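Local coordinates for protein LYND (Lyngbya aestuarii, PDB 4V1T) that probably catalyses the ATP-dependent cyclodehydration of cysteines in cyanobactin precursor peptides to thiazolines, as a zinc-containing member of the YcaO family, at residues V555-Y560 and L597-G602; L620-G625 and P673-D678; A477-P482 and H739-F744. All coordinates share one frame; numbering follows the deposited sequence.

Followed from the N terminus, the chain first reaches 477-482, in the loop before strand 491-498. Its partner 739-744, in the loop before helix 748-755, arrives 257 residues later, so contact 3 ties these two loops together and the others nest inside it. Contact 1 comes next, joining helix 538-561 to the turn between strands 590-596 and 605-612. It closes before contact 2 opens at strand 621-626, which meets the loop 673-678, so these two run in series and none cross. Contacts 1 and 2 touch, their centres 13 Å apart. Contact 3 joins contact 1 through Tyr560, whose OH lies 2.6 Å from Phe740 O in a probable hydrogen bond. Helix 538-561 thus touches all three.

Contact 1: V555-Y560 and L597-G602; sequences VALWWY and LTADLG
Leu597 lies against Val555 and Trp558 on one flank of helix 538-561, and its two methyl groups divide the work. CD1 sits over one face of the Trp558 indole, 4.3 Å from the centroid of the five-membered ring and 27° off its normal, which meets the geometry of a CH-pi contact. It is displaced toward the rim, and its nearest ring atom is Trp558 CG at 3.9 Å. CD2 turns to Val555 instead, reaching its CG2 at 3.7 Å. Leu597 carries 84 Å² of the 198 Å² buried here, the largest share of any residue. Its chi1 of -95°, well away from the staggered -60°, carries CG toward the helix, and the two branches then part, CD1 to the ring and CD2 to the valine. Trp558 has CG anti to its own backbone N (chi1 159°), which brings one face of the indole against Leu597; its NE1 is hydrogen-bonded to Tyr674 O, a bond that helps fix the rotation of the ring.

The other end of the contact is thinner and nearer solvent. Its single apolar touch is Leu557 CD1 on Ala599 CB, at 3.8 Å. Leu557 is buried, whereas Ala599 and Asp600 are partly exposed. Ala599 also starts a type I turn, closed by Gly602 N to Ala599 O at 3.0 Å, and the carboxylate of Asp600 forms a salt bridge with Arg748 of helix 748-755.

The contact therefore joins the side of helix 538-561 to the connection between antiparallel strands 590-596 and 605-612. Phe624 of strand 621-626 packs on Val555 and Trp558, Ala605 and Ala607 of strand 605-612 pack on Leu597, and helix 748-755 covers Leu557 and Asp600 through Val752.

Contact 2: L620-G625 and P673-D678; sequences LILGFG and PYLLPD
Leu675 reaches across to Leu620 and Leu622 with one methyl for each, and these three side chains account for the whole 116 Å² buried by the contact. Leu675 supplies 59 Å² of it. Its CD1 meets Leu620 CD1 at 3.8 Å, while CD2 meets Leu622 CD2 at 4.0 Å. All three residues are buried, and the touching atoms are all methyl carbons. The backbones stay well apart, the nearest CA atoms, those of Leu622 and Leu675, being 9.2 Å from each other, and the leucine branches bridge the distance. The side chains of Leu622 and Leu675 cross at about a right angle. In Leu622, CG stands between the backbone N and the carbonyl carbon (chi1 43°), a torsion that presents CD2 to the loop.

Beyond these three leucines, Trp558 of helix 538-561 packs on Leu675 and Phe775 on Leu622, and the carbonyl of Leu675 accepts a hydrogen bond from Trp593 NE1.

Leu620 and Leu622, two residues apart, both point toward the loop. Strand 621-626 is an edge strand, within this chain, of a three-stranded antiparallel meander with 590-596 and 605-612, and the contact is a loop leucine packed on two leucines at the edge of that sheet.

Contact 3: A477-P482 and H739-F744; sequences AHDWIP and HFWSRF
An offset stack of His478 on Trp741, next to an inverse gamma turn centred on Ser742, joins the two loops. The His478 ring lies over the five-membered ring of Trp741, with centroids 3.6 Å apart and planes at 16°. In His478, CG stands between the backbone N and the carbonyl carbon (chi1 59°), which lays the imidazole over the indole. His739 NE2 lies over the opposite face of the indole. His478 CB extends the overlap, sitting 3.6 Å from the centroid of the six-membered ring in a CH-pi contact.

Asp479 uses both oxygens. Ser742 N donates to OD1 at 3.1 Å in a nearly straight bond (170°), and Ser742 OG donates to OD2 at 2.8 Å; each donor stands above the carboxylate plane. The turn itself is closed by Arg743 N to Trp741 O.

Replacing Trp741 with an alanine would probably cost His478 its stacking partner and open a gap between the two imidazoles, leaving His478 less firmly held.

The two loops, which lead to strand 491-498 and helix 748-755, also share a water, which donates to His478 O and Trp480 O and accepts from Arg743 NE at 3.1 Å.

Contact 1: V555-Y560 and L597-G602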
# COMPACT_ATOMS: atom_id res chain seq x y z
N VAL B 555 -21.51 26.00 16.83
CA VAL B 555 -21.04 25.47 18.10
C VAL B 555 -20.90 26.60 19.11
O VAL B 555 -21.33 26.47 20.26
CB VAL B 555 -19.70 24.71 17.95
CG1 VAL B 555 -19.11 24.36 19.31
CG2 VAL B 555 -19.89 23.44 17.14
N ALA B 556 -20.31 27.70 18.67
CA ALA B 556 -20.08 28.85 19.56
C ALA B 556 -21.39 29.33 20.19
O ALA B 556 -21.46 29.54 21.39
CB ALA B 556 -19.41 29.98 18.81
N LEU B 557 -22.41 29.49 19.36
CA LEU B 557 -23.71 29.95 19.82
C LEU B 557 -24.25 29.02 20.88
O LEU B 557 -24.68 29.45 21.95
CB LEU B 557 -24.69 30.02 18.64
CG LEU B 557 -24.40 31.06 17.55
CD1 LEU B 557 -25.50 31.06 16.50
CD2 LEU B 557 -24.21 32.46 18.11
N TRP B 558 -24.24 27.72 20.57
CA TRP B 558 -24.77 26.71 21.47
C TRP B 558 -23.98 26.62 22.77
O TRP B 558 -24.55 26.66 23.86
CB TRP B 558 -24.78 25.35 20.77
CG TRP B 558 -24.81 24.17 21.70
CD1 TRP B 558 -25.81 23.82 22.56
CD2 TRP B 558 -23.80 23.16 21.83
NE1 TRP B 558 -25.47 22.67 23.24
CE2 TRP B 558 -24.25 22.24 22.80
CE3 TRP B 558 -22.56 22.95 21.22
CZ2 TRP B 558 -23.49 21.13 23.18
CZ3 TRP B 558 -21.81 21.85 21.59
CH2 TRP B 558 -22.28 20.96 22.56
N TRP B 559 -22.66 26.52 22.63
CA TRP B 559 -21.79 26.26 23.77
C TRP B 559 -21.74 27.40 24.79
O TRP B 559 -21.85 27.18 25.99
CB TRP B 559 -20.37 25.97 23.28
CG TRP B 559 -19.42 25.66 24.38
CD1 TRP B 559 -18.61 26.54 25.04
CD2 TRP B 559 -19.18 24.38 24.97
NE1 TRP B 559 -17.88 25.89 25.99
CE2 TRP B 559 -18.21 24.57 25.97
CE3 TRP B 559 -19.68 23.10 24.74
CZ2 TRP B 559 -17.74 23.51 26.75
CZ3 TRP B 559 -19.22 22.06 25.51
CH2 TRP B 559 -18.25 22.27 26.51
N TYR B 560 -21.56 28.62 24.31
CA TYR B 560 -21.30 29.74 25.20
C TYR B 560 -22.58 30.37 25.74
O TYR B 560 -22.56 30.98 26.81
CB TYR B 560 -20.42 30.78 24.49
CG TYR B 560 -19.03 30.25 24.27
CD1 TYR B 560 -18.12 30.16 25.33
CD2 TYR B 560 -18.64 29.78 23.02
CE1 TYR B 560 -16.85 29.64 25.12
CE2 TYR B 560 -17.38 29.27 22.81
CZ TYR B 560 -16.49 29.20 23.86
OH TYR B 560 -15.24 28.67 23.63
N LEU B 597 -27.59 22.11 15.69
CA LEU B 597 -26.96 23.41 15.89
C LEU B 597 -27.30 24.39 14.76
O LEU B 597 -26.74 25.50 14.68
CB LEU B 597 -25.44 23.24 16.00
CG LEU B 597 -24.82 23.12 17.38
CD1 LEU B 597 -25.67 22.31 18.35
CD2 LEU B 597 -23.43 22.51 17.26
N THR B 598 -28.20 23.98 13.88
CA THR B 598 -28.58 24.79 12.73
C THR B 598 -29.10 26.16 13.18
O THR B 598 -30.10 26.25 13.88
CB THR B 598 -29.66 24.09 11.90
OG1 THR B 598 -29.28 22.72 11.68
CG2 THR B 598 -29.85 24.79 10.55
N ALA B 599 -28.40 27.22 12.77
CA ALA B 599 -28.71 28.57 13.20
C ALA B 599 -29.27 29.41 12.05
O ALA B 599 -29.91 28.88 11.16
CB ALA B 599 -27.47 29.22 13.83
N ASP B 600 -29.02 30.72 12.07
CA ASP B 600 -29.72 31.66 11.18
C ASP B 600 -29.43 31.49 9.68
O ASP B 600 -30.18 31.99 8.85
CB ASP B 600 -29.41 33.11 11.60
CG ASP B 600 -27.92 33.42 11.55
OD1 ASP B 600 -27.11 32.53 11.88
OD2 ASP B 600 -27.57 34.56 11.18
N LEU B 601 -28.37 30.77 9.34
CA LEU B 601 -28.04 30.54 7.93
C LEU B 601 -28.83 29.37 7.36
O LEU B 601 -28.96 29.23 6.14
CB LEU B 601 -26.54 30.31 7.75
CG LEU B 601 -25.60 31.41 8.26
CD1 LEU B 601 -24.18 31.15 7.78
CD2 LEU B 601 -26.06 32.79 7.82
N GLY B 602 -29.35 28.53 8.24
CA GLY B 602 -30.20 27.42 7.84
C GLY B 602 -29.45 26.24 7.24
O GLY B 602 -30.06 25.29 6.76

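Contact 2: L620-G625 and P673-D678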
# COMPACT_ATOMS: atom_id res chain seq x y z
N LEU B 620 -16.40 12.69 28.43
CA LEU B 620 -17.29 13.42 27.56
C LEU B 620 -16.53 13.80 26.30
O LEU B 620 -15.51 14.49 26.33
CB LEU B 620 -17.86 14.68 28.23
CG LEU B 620 -18.80 14.40 29.41
CD1 LEU B 620 -19.19 15.70 30.08
CD2 LEU B 620 -20.03 13.64 28.94
N ILE B 621 -17.03 13.32 25.19
CA ILE B 621 -16.43 13.61 23.92
C ILE B 621 -17.52 14.08 22.99
O ILE B 621 -18.68 13.71 23.10
CB ILE B 621 -15.67 12.37 23.41
CG1 ILE B 621 -14.46 12.14 24.34
CG2 ILE B 621 -15.19 12.58 21.97
CD1 ILE B 621 -13.73 10.88 24.13
N LEU B 622 -17.13 14.93 22.06
CA LEU B 622 -18.07 15.44 21.10
C LEU B 622 -17.37 15.80 19.79
O LEU B 622 -16.14 15.92 19.73
CB LEU B 622 -18.82 16.63 21.69
CG LEU B 622 -17.95 17.62 22.46
CD1 LEU B 622 -17.25 18.52 21.48
CD2 LEU B 622 -18.79 18.43 23.43
N GLY B 623 -18.16 15.94 18.74
CA GLY B 623 -17.64 16.18 17.41
C GLY B 623 -18.66 16.94 16.61
O GLY B 623 -19.86 16.83 16.86
N PHE B 624 -18.19 17.72 15.64
CA PHE B 624 -19.06 18.64 14.91
C PHE B 624 -18.97 18.45 13.41
O PHE B 624 -18.00 17.89 12.90
CB PHE B 624 -18.70 20.08 15.23
CG PHE B 624 -18.39 20.31 16.67
CD1 PHE B 624 -19.39 20.22 17.62
CD2 PHE B 624 -17.11 20.65 17.07
CE1 PHE B 624 -19.11 20.46 18.94
CE2 PHE B 624 -16.82 20.89 18.39
CZ PHE B 624 -17.82 20.80 19.33
N GLY B 625 -19.99 18.94 12.72
CA GLY B 625 -20.04 18.88 11.27
C GLY B 625 -21.16 19.75 10.75
O GLY B 625 -22.21 19.86 11.37
N PRO B 673 -25.64 20.30 31.44
CA PRO B 673 -26.94 19.78 30.96
C PRO B 673 -27.27 20.19 29.52
O PRO B 673 -28.13 19.56 28.89
CB PRO B 673 -27.95 20.40 31.93
CG PRO B 673 -27.28 21.60 32.47
CD PRO B 673 -25.81 21.30 32.51
N TYR B 674 -26.58 21.21 29.01
CA TYR B 674 -26.75 21.63 27.63
C TYR B 674 -26.10 20.65 26.63
O TYR B 674 -26.12 20.89 25.42
CB TYR B 674 -26.16 23.04 27.44
CG TYR B 674 -24.72 23.19 27.89
CD1 TYR B 674 -24.42 23.53 29.21
CD2 TYR B 674 -23.67 23.00 27.01
CE1 TYR B 674 -23.11 23.67 29.63
CE2 TYR B 674 -22.36 23.13 27.42
CZ TYR B 674 -22.09 23.46 28.73
OH TYR B 674 -20.79 23.60 29.13
N LEU B 675 -25.54 19.56 27.14
CA LEU B 675 -24.97 18.51 26.29
C LEU B 675 -26.01 17.48 25.89
O LEU B 675 -25.91 16.88 24.82
CB LEU B 675 -23.82 17.80 27.00
CG LEU B 675 -22.50 18.57 27.16
CD1 LEU B 675 -21.49 17.67 27.84
CD2 LEU B 675 -21.96 19.07 25.83
N LEU B 676 -27.01 17.25 26.74
CA LEU B 676 -28.03 16.27 26.44
C LEU B 676 -29.25 16.99 25.88
O LEU B 676 -29.47 18.17 26.17
CB LEU B 676 -28.37 15.43 27.67
CG LEU B 676 -28.90 16.14 28.91
CD1 LEU B 676 -30.42 16.29 28.84
CD2 LEU B 676 -28.50 15.35 30.15
N PRO B 677 -30.04 16.30 25.05
CA PRO B 677 -31.16 16.99 24.42
C PRO B 677 -32.28 17.32 25.39
O PRO B 677 -32.50 16.57 26.35
CB PRO B 677 -31.63 15.98 23.37
CG PRO B 677 -31.25 14.65 23.94
CD PRO B 677 -29.98 14.88 24.69
N ASP B 678 -32.98 18.42 25.16
CA ASP B 678 -34.13 18.73 25.99
C ASP B 678 -35.34 18.04 25.40
O ASP B 678 -35.69 18.24 24.23
CB ASP B 678 -34.36 20.24 26.13
CG ASP B 678 -34.68 20.91 24.82
OD1 ASP B 678 -34.07 20.53 23.80
OD2 ASP B 678 -35.54 21.82 24.83

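Contact 3: A477-P482 and H739-F744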
# COMPACT_ATOMS: atom_id res chain seq x y z
N ALA B 477 -4.83 26.68 25.68
CA ALA B 477 -3.87 27.48 24.94
C ALA B 477 -4.49 28.30 23.81
O ALA B 477 -4.05 29.42 23.55
CB ALA B 477 -2.77 26.58 24.38
N HIS B 478 -5.49 27.76 23.14
CA HIS B 478 -6.05 28.44 21.96
C HIS B 478 -6.97 29.61 22.31
O HIS B 478 -7.48 30.26 21.41
CB HIS B 478 -6.77 27.44 21.04
CG HIS B 478 -7.90 26.70 21.69
ND1 HIS B 478 -9.03 27.33 22.16
CD2 HIS B 478 -8.08 25.38 21.93
CE1 HIS B 478 -9.86 26.43 22.67
NE2 HIS B 478 -9.30 25.24 22.54
N ASP B 479 -7.18 29.86 23.60
CA ASP B 479 -7.90 31.06 24.05
C ASP B 479 -6.94 32.21 24.36
O ASP B 479 -7.17 33.00 25.27
CB ASP B 479 -8.76 30.75 25.29
CG ASP B 479 -9.99 29.93 24.97
OD1 ASP B 479 -10.27 29.68 23.78
OD2 ASP B 479 -10.71 29.56 25.92
N TRP B 480 -5.87 32.31 23.58
CA TRP B 480 -4.89 33.36 23.77
C TRP B 480 -5.43 34.67 23.22
O TRP B 480 -5.87 34.73 22.07
CB TRP B 480 -3.58 33.00 23.07
CG TRP B 480 -2.48 33.98 23.34
CD1 TRP B 480 -1.79 34.13 24.50
CD2 TRP B 480 -1.93 34.93 22.42
NE1 TRP B 480 -0.84 35.13 24.37
CE2 TRP B 480 -0.91 35.63 23.09
CE3 TRP B 480 -2.20 35.26 21.08
CZ2 TRP B 480 -0.16 36.64 22.48
CZ3 TRP B 480 -1.45 36.26 20.47
CH2 TRP B 480 -0.44 36.94 21.18
N ILE B 481 -5.40 35.71 24.05
CA ILE B 481 -5.87 37.03 23.64
C ILE B 481 -4.68 37.84 23.18
O ILE B 481 -3.81 38.15 23.98
CB ILE B 481 -6.58 37.76 24.78
CG1 ILE B 481 -7.64 36.85 25.43
CG2 ILE B 481 -7.23 39.06 24.27
CD1 ILE B 481 -8.16 37.37 26.76
N PRO B 482 -4.63 38.21 21.89
CA PRO B 482 -3.47 38.96 21.44
C PRO B 482 -3.48 40.40 21.91
O PRO B 482 -4.50 40.86 22.43
CB PRO B 482 -3.56 38.90 19.91
CG PRO B 482 -4.95 38.48 19.58
CD PRO B 482 -5.68 38.16 20.85
N HIS B 739 -15.77 31.83 16.12
CA HIS B 739 -14.97 30.65 16.42
C HIS B 739 -15.55 30.05 17.69
O HIS B 739 -16.15 30.78 18.47
CB HIS B 739 -13.50 31.04 16.60
CG HIS B 739 -12.53 29.92 16.37
ND1 HIS B 739 -11.27 30.13 15.85
CD2 HIS B 739 -12.63 28.59 16.58
CE1 HIS B 739 -10.64 28.98 15.76
NE2 HIS B 739 -11.44 28.03 16.19
N PHE B 740 -15.41 28.74 17.88
CA PHE B 740 -15.89 28.12 19.12
C PHE B 740 -14.88 28.25 20.26
O PHE B 740 -14.97 27.55 21.27
CB PHE B 740 -16.26 26.65 18.90
CG PHE B 740 -15.13 25.76 18.43
CD1 PHE B 740 -14.02 25.53 19.23
CD2 PHE B 740 -15.23 25.07 17.24
CE1 PHE B 740 -13.01 24.68 18.81
CE2 PHE B 740 -14.22 24.22 16.82
CZ PHE B 740 -13.11 24.03 17.60
N TRP B 741 -13.93 29.17 20.11
CA TRP B 741 -13.01 29.53 21.18
C TRP B 741 -13.62 30.67 21.99
O TRP B 741 -14.59 31.29 21.56
CB TRP B 741 -11.65 29.93 20.59
CG TRP B 741 -10.92 28.80 19.90
CD1 TRP B 741 -11.23 27.47 19.95
CD2 TRP B 741 -9.76 28.91 19.08
NE1 TRP B 741 -10.33 26.74 19.20
CE2 TRP B 741 -9.42 27.61 18.66
CE3 TRP B 741 -8.97 29.98 18.65
CZ2 TRP B 741 -8.33 27.35 17.83
CZ3 TRP B 741 -7.88 29.73 17.83
CH2 TRP B 741 -7.57 28.42 17.43
N SER B 742 -13.05 30.94 23.17
CA SER B 742 -13.61 31.92 24.09
C SER B 742 -13.35 33.37 23.64
O SER B 742 -12.53 34.07 24.23
CB SER B 742 -13.05 31.71 25.49
OG SER B 742 -13.40 30.42 26.00
N ARG B 743 -14.08 33.80 22.62
CA ARG B 743 -13.97 35.17 22.10
C ARG B 743 -15.33 35.85 22.21
O ARG B 743 -16.25 35.54 21.46
CB ARG B 743 -13.47 35.15 20.65
CG ARG B 743 -12.14 34.41 20.50
CD ARG B 743 -11.64 34.42 19.08
NE ARG B 743 -10.28 33.89 18.95
CZ ARG B 743 -9.64 33.80 17.79
NH1 ARG B 743 -10.22 34.19 16.66
NH2 ARG B 743 -8.40 33.32 17.75
N PHE B 744 -15.44 36.79 23.14
CA PHE B 744 -16.73 37.30 23.57
C PHE B 744 -17.00 38.75 23.17
O PHE B 744 -17.72 39.47 23.87
CB PHE B 744 -16.86 37.17 25.09
CG PHE B 744 -16.69 35.76 25.59
CD1 PHE B 744 -17.17 34.69 24.85
CD2 PHE B 744 -16.08 35.51 26.81
CE1 PHE B 744 -17.02 33.39 25.30
CE2 PHE B 744 -15.93 34.21 27.27
CZ PHE B 744 -16.40 33.15 26.51
O HOH W 1 -8.20 32.92 21.04